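Ribose-phosphate pyrophosphokinase (Sulfolobus solfataricus, PDB 4TWB) makes phosphoribosyl diphosphate (PRPP) by transferring the pyrophosphoryl group of ATP to the 1-hydroxyl of ribose 5-phosphate. Local coordinates at residues I31-S37 and K62-E66. Numbering follows the deposited sequence.
Sequences IFPDGES and KHLIE. With AMP (adenosine monophosphate), chain I.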
loop_
_atom_site.group_PDB
_atom_site.type_symbol
_atom_site.label_atom_id
_atom_site.label_comp_id
_atom_site.label_asym_id
_atom_site.label_seq_id
_atom_site.Cartn_x
_atom_site.Cartn_y
_atom_site.Cartn_z
ATOM N N ILE A 31 6.174 -7.056 10.089
ATOM C CA ILE A 31 4.772 -6.679 10.022
ATOM C C ILE A 31 4.150 -6.666 11.411
ATOM O O ILE A 31 4.090 -7.703 12.081
ATOM C CB ILE A 31 3.974 -7.679 9.181
ATOM C CG1 ILE A 31 4.556 -7.762 7.769
ATOM C CG2 ILE A 31 2.501 -7.296 9.148
ATOM C CD1 ILE A 31 4.714 -6.413 7.104
ATOM N N PHE A 32 3.683 -5.498 11.847
ATOM C CA PHE A 32 2.919 -5.406 13.093
ATOM C C PHE A 32 1.660 -6.264 13.027
ATOM O O PHE A 32 1.177 -6.589 11.948
ATOM C CB PHE A 32 2.513 -3.962 13.374
ATOM C CG PHE A 32 3.651 -3.079 13.802
ATOM C CD1 PHE A 32 3.975 -1.945 13.078
ATOM C CD2 PHE A 32 4.387 -3.378 14.927
ATOM C CE1 PHE A 32 5.018 -1.121 13.469
ATOM C CE2 PHE A 32 5.423 -2.560 15.330
ATOM C CZ PHE A 32 5.743 -1.431 14.597
ATOM N N PRO A 33 1.109 -6.627 14.186
ATOM C CA PRO A 33 -0.157 -7.377 14.206
ATOM C C PRO A 33 -1.280 -6.612 13.489
ATOM O O PRO A 33 -2.132 -7.234 12.858
ATOM C CB PRO A 33 -0.471 -7.509 15.700
ATOM C CG PRO A 33 0.831 -7.233 16.409
ATOM C CD PRO A 33 1.607 -6.305 15.534
ATOM N N ASP A 34 -1.274 -5.284 13.622
ATOM C CA ASP A 34 -2.073 -4.369 12.800
ATOM C C ASP A 34 -2.247 -4.831 11.361
ATOM O O ASP A 34 -3.361 -4.867 10.830
ATOM C CB ASP A 34 -1.334 -3.039 12.699
ATOM C CG ASP A 34 -1.987 -1.956 13.475
ATOM O OD1 ASP A 34 -2.187 -2.144 14.696
ATOM O OD2 ASP A 34 -2.288 -0.905 12.866
ATOM N N GLY A 35 -1.108 -5.136 10.735
ATOM C CA GLY A 35 -0.984 -5.292 9.297
ATOM C C GLY A 35 0.056 -4.315 8.761
ATOM O O GLY A 35 0.578 -4.475 7.651
ATOM N N GLU A 36 0.358 -3.301 9.567
ATOM C CA GLU A 36 1.251 -2.222 9.163
ATOM C C GLU A 36 2.714 -2.651 9.089
ATOM O O GLU A 36 3.129 -3.653 9.681
ATOM C CB GLU A 36 1.092 -1.017 10.100
ATOM C CG GLU A 36 -0.304 -0.401 10.074
ATOM C CD GLU A 36 -0.394 0.931 10.815
ATOM O OE1 GLU A 36 -1.504 1.516 10.858
ATOM O OE2 GLU A 36 0.641 1.394 11.350
ATOM N N SER A 37 3.498 -1.869 8.358
ATOM C CA SER A 37 4.896 -2.197 8.149
ATOM C C SER A 37 5.809 -1.489 9.127
ATOM O O SER A 37 5.618 -0.309 9.424
ATOM C CB SER A 37 5.315 -1.871 6.719
ATOM O OG SER A 37 4.935 -2.913 5.845
ATOM N N LYS A 62 1.740 -2.569 -0.379
ATOM C CA LYS A 62 2.650 -2.611 0.761
ATOM C C LYS A 62 4.094 -2.325 0.336
ATOM O O LYS A 62 4.787 -1.529 0.971
ATOM C CB LYS A 62 2.563 -3.940 1.516
ATOM C CG LYS A 62 3.616 -4.084 2.608
ATOM C CD LYS A 62 3.329 -5.255 3.569
ATOM C CE LYS A 62 2.130 -4.968 4.496
ATOM N NZ LYS A 62 2.311 -3.819 5.467
ATOM N N HIS A 63 4.546 -2.959 -0.739
ATOM C CA HIS A 63 5.916 -2.743 -1.183
ATOM C C HIS A 63 6.150 -1.286 -1.574
ATOM O O HIS A 63 7.225 -0.743 -1.342
ATOM C CB HIS A 63 6.286 -3.691 -2.317
ATOM C CG HIS A 63 6.504 -5.092 -1.862
ATOM N ND1 HIS A 63 6.197 -6.187 -2.643
ATOM C CD2 HIS A 63 6.982 -5.582 -0.691
ATOM C CE1 HIS A 63 6.490 -7.291 -1.976
ATOM N NE2 HIS A 63 6.965 -6.952 -0.787
ATOM N N LEU A 64 5.138 -0.647 -2.146
ATOM C CA LEU A 64 5.262 0.752 -2.512
ATOM C C LEU A 64 5.351 1.630 -1.265
ATOM O O LEU A 64 6.155 2.565 -1.202
ATOM C CB LEU A 64 4.076 1.189 -3.365
ATOM C CG LEU A 64 4.205 0.931 -4.851
ATOM C CD1 LEU A 64 2.855 1.141 -5.506
ATOM C CD2 LEU A 64 5.242 1.863 -5.426
ATOM N N ILE A 65 4.514 1.338 -0.276
ATOM C CA ILE A 65 4.510 2.165 0.910
ATOM C C ILE A 65 5.803 1.941 1.671
ATOM O O ILE A 65 6.400 2.889 2.180
ATOM C CB ILE A 65 3.218 1.995 1.747
ATOM C CG1 ILE A 65 2.205 3.035 1.267
ATOM C CG2 ILE A 65 3.480 2.229 3.229
ATOM C CD1 ILE A 65 0.796 2.662 1.516
ATOM N N GLU A 66 6.269 0.696 1.693
ATOM C CA GLU A 66 7.581 0.393 2.265
ATOM C C GLU A 66 8.680 1.144 1.534
ATOM O O GLU A 66 9.592 1.676 2.146
ATOM C CB GLU A 66 7.845 -1.109 2.277
ATOM C CG GLU A 66 7.186 -1.815 3.470
ATOM C CD GLU A 66 7.133 -3.325 3.319
ATOM O OE1 GLU A 66 6.755 -4.016 4.290
ATOM O OE2 GLU A 66 7.467 -3.826 2.227
HETATM P P AMP I . 2.056 2.932 21.525
HETATM O O1P AMP I . 2.151 3.942 20.404
HETATM O O2P AMP I . 1.698 3.545 22.859
HETATM O O3P AMP I . 1.294 1.673 21.172
HETATM O "O5'" AMP I . 3.575 2.429 21.728
HETATM C "C5'" AMP I . 4.591 2.832 20.809
HETATM C "C4'" AMP I . 5.304 1.606 20.262
HETATM O "O4'" AMP I . 4.404 0.885 19.416
HETATM C "C3'" AMP I . 6.517 1.990 19.426
HETATM O "O3'" AMP I . 7.699 1.407 20.001
HETATM C "C2'" AMP I . 6.244 1.452 18.028
HETATM O "O2'" AMP I . 7.404 0.817 17.466
HETATM C "C1'" AMP I . 5.072 0.490 18.215
HETATM N N9 AMP I . 4.149 0.474 17.038
HETATM C C8 AMP I . 4.154 1.354 16.011
HETATM N N7 AMP I . 3.196 1.043 15.099
HETATM C C5 AMP I . 2.570 -0.068 15.542
HETATM C C6 AMP I . 1.468 -0.920 15.057
HETATM N N6 AMP I . 0.856 -0.616 13.886
HETATM N N1 AMP I . 1.105 -1.989 15.817
HETATM C C2 AMP I . 1.718 -2.290 16.988
HETATM N N3 AMP I . 2.733 -1.557 17.485
HETATM C C4 AMP I . 3.199 -0.453 16.815
#
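The hairpin loop joining strands 24-31 and 37-40 is tied to helix 60-76 by a short chain of hydrogen bonds. Lys62 NZ donates to Gly35 O (2.9 Å) and to Ser37 OG (2.8 Å); Ser37 OG in turn donates a hydrogen bond to Glu66 OE1 (2.6 Å). Lysine suits this place because its long chain spans the gap and its ammonium group serves several acceptors, Asp61 of the second subunit being a salt-bridge partner. Serine is small and can accept and donate at once, while Glu66, one helical turn beyond Lys62, holds its other oxygen, OE2, on Ser7.

The methyl Ile31 CD1 packs beside these polar groups, 3.9 Å from Lys62 NZ and 4.2 Å from Glu66 OE1, in van der Waals contact only. The loop is closed by Phe32 N to Glu36 O (2.9 Å) and Gly35 N to Phe32 O (3.0 Å). Gly35 has positive phi, where a beta carbon would press on the carbonyl of Asp34.

Away from the helix, the same loop meets AMP. Phe32 sets a ring face against the adenine, with CE1 3.3 Å from AMP N7, and Glu36 OE2 accepts a weak hydrogen bond from AMP N6 (3.2 Å); Glu36 OE1 is held by Tyr91 of the second subunit. A carboxylate accepting from N6 is consistent with adenine specificity. The Lys62 and Glu66 bonds tie this loop to a helix that also packs on the second subunit.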